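Local coordinates for methyltransferase domain-containing protein (Deinococcus radiodurans, PDB 3M33), which is of unknown function but has a Rossmann-like fold and is possibly a methyltransferase, at residues V52-C57 / P61-F66. Numbering follows the deposited sequence.
Sequences VLEAGC and PDAARF
Glu54, near the end of strand 51-55, reaches toward the first turn of helix 61-66 and meets Asp62 and Ala63 there. With chi1 at -174° its CG points away from the backbone N, and the extended chain carries the carboxylate across to the helix. The Glu54 and Asp62 side chains cross at about a right angle, their carboxylate planes 57° apart. The closer-packed part is made of carbon against oxygen: Cys57 O lies 3.5 Å from Pro61 CD, and Glu54 OE2 lies 3.8 Å from Asp62 CB. The looser part is bridged by two waters; no direct hydrogen bond joins the segments. One water lies 2.7 Å from Glu54 OE1 and 3.1 Å from Cys57 O, and accepts from Ala63 N at 3.0 Å; another links Glu54 OE2 to Asp62 OD2. Trp73 NE1 also bonds Glu54 OE1. Replacing Glu54 by alanine would remove the carboxylate, and Trp73 NE1 and both waters would probably lose the oxygens that hold them. The strand-turn-helix, with its GxGxxA-like pattern, is consistent with a Rossmann-like methyltransferase. Glu54 OE2 and Asp62 OD2 are 4.2 Å apart, and their likely repulsion is probably eased by the bridging water and by the salt bridge from Arg118 NE to Asp62 OD2.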
loop_
_atom_site.group_PDB
_atom_site.type_symbol
_atom_site.label_atom_id
_atom_site.label_comp_id
_atom_site.label_asym_id
_atom_site.label_seq_id
_atom_site.Cartn_x
_atom_site.Cartn_y
_atom_site.Cartn_z
ATOM N N VAL A 52 3.668 15.473 3.493
ATOM C CA VAL A 52 3.369 14.168 2.933
ATOM C C VAL A 52 1.937 14.089 2.414
ATOM O O VAL A 52 1.012 14.617 3.029
ATOM C CB VAL A 52 3.586 13.063 3.973
ATOM C CG1 VAL A 52 3.363 11.682 3.339
ATOM C CG2 VAL A 52 4.986 13.161 4.555
ATOM N N LEU A 53 1.775 13.445 1.264
ATOM C CA LEU A 53 0.471 13.025 0.779
ATOM C C LEU A 53 0.451 11.506 0.665
ATOM O O LEU A 53 1.284 10.912 -0.036
ATOM C CB LEU A 53 0.166 13.644 -0.576
ATOM C CG LEU A 53 -1.179 13.198 -1.155
ATOM C CD1 LEU A 53 -2.332 13.817 -0.352
ATOM C CD2 LEU A 53 -1.282 13.614 -2.602
ATOM N N GLU A 54 -0.490 10.873 1.363
ATOM C CA GLU A 54 -0.637 9.425 1.297
ATOM C C GLU A 54 -1.891 9.046 0.535
ATOM O O GLU A 54 -2.994 9.417 0.927
ATOM C CB GLU A 54 -0.699 8.813 2.698
ATOM C CG GLU A 54 -0.701 7.292 2.671
ATOM C CD GLU A 54 -1.220 6.649 3.953
ATOM O OE1 GLU A 54 -1.511 7.363 4.940
ATOM O OE2 GLU A 54 -1.344 5.410 3.959
ATOM N N ALA A 55 -1.720 8.313 -0.556
ATOM C CA ALA A 55 -2.855 7.821 -1.332
ATOM C C ALA A 55 -3.368 6.497 -0.769
ATOM O O ALA A 55 -2.596 5.553 -0.546
ATOM C CB ALA A 55 -2.462 7.655 -2.808
ATOM N N GLY A 56 -4.670 6.432 -0.523
ATOM C CA GLY A 56 -5.306 5.210 -0.046
ATOM C C GLY A 56 -4.971 4.889 1.396
ATOM O O GLY A 56 -4.444 3.808 1.671
ATOM N N CYS A 57 -5.301 5.798 2.322
ATOM C CA CYS A 57 -4.831 5.657 3.709
ATOM C C CYS A 57 -5.605 4.617 4.517
ATOM O O CYS A 57 -5.192 4.267 5.628
ATOM C CB CYS A 57 -4.880 6.998 4.439
ATOM S SG CYS A 57 -6.591 7.584 4.549
ATOM N N PRO A 61 -3.318 3.432 9.315
ATOM C CA PRO A 61 -2.213 2.836 10.075
ATOM C C PRO A 61 -0.898 3.571 9.826
ATOM O O PRO A 61 -0.117 3.755 10.760
ATOM C CB PRO A 61 -2.126 1.393 9.532
ATOM C CG PRO A 61 -2.821 1.432 8.146
ATOM C CD PRO A 61 -3.917 2.497 8.337
ATOM N N ASP A 62 -0.632 3.973 8.586
ATOM C CA ASP A 62 0.632 4.647 8.318
ATOM C C ASP A 62 0.596 6.105 8.766
ATOM O O ASP A 62 1.597 6.637 9.247
ATOM C CB ASP A 62 1.043 4.522 6.844
ATOM C CG ASP A 62 1.653 3.165 6.524
ATOM O OD1 ASP A 62 2.418 2.631 7.360
ATOM O OD2 ASP A 62 1.367 2.626 5.437
ATOM N N ALA A 63 -0.552 6.755 8.613
ATOM C CA ALA A 63 -0.702 8.102 9.132
ATOM C C ALA A 63 -0.356 8.108 10.623
ATOM O O ALA A 63 0.358 8.985 11.103
ATOM C CB ALA A 63 -2.137 8.624 8.897
ATOM N N ALA A 64 -0.843 7.114 11.354
ATOM C CA ALA A 64 -0.654 7.091 12.794
ATOM C C ALA A 64 0.783 6.780 13.127
ATOM O O ALA A 64 1.372 7.357 14.019
ATOM C CB ALA A 64 -1.568 6.054 13.433
ATOM N N ARG A 65 1.348 5.844 12.401
ATOM C CA ARG A 65 2.670 5.364 12.724
ATOM C C ARG A 65 3.835 6.264 12.238
ATOM O O ARG A 65 4.843 6.408 12.939
ATOM C CB ARG A 65 2.772 3.954 12.155
ATOM C CG ARG A 65 4.098 3.313 12.201
ATOM C CD ARG A 65 3.978 1.919 11.630
ATOM N NE ARG A 65 5.305 1.415 11.332
ATOM C CZ ARG A 65 5.563 0.491 10.421
ATOM N NH1 ARG A 65 4.578 -0.038 9.703
ATOM N NH2 ARG A 65 6.809 0.099 10.233
ATOM N N PHE A 66 3.706 6.861 11.050
ATOM C CA PHE A 66 4.794 7.664 10.468
ATOM C C PHE A 66 4.455 9.142 10.446
ATOM O O PHE A 66 5.343 9.989 10.373
ATOM C CB PHE A 66 5.078 7.247 9.023
ATOM C CG PHE A 66 5.659 5.886 8.888
ATOM C CD1 PHE A 66 7.027 5.684 9.036
ATOM C CD2 PHE A 66 4.855 4.802 8.610
ATOM C CE1 PHE A 66 7.583 4.417 8.894
ATOM C CE2 PHE A 66 5.402 3.518 8.478
ATOM C CZ PHE A 66 6.765 3.329 8.616
HETATM O O HOH W 1 -2.555 5.530 6.700
HETATM O O HOH W 2 -1.461 3.172 5.280
#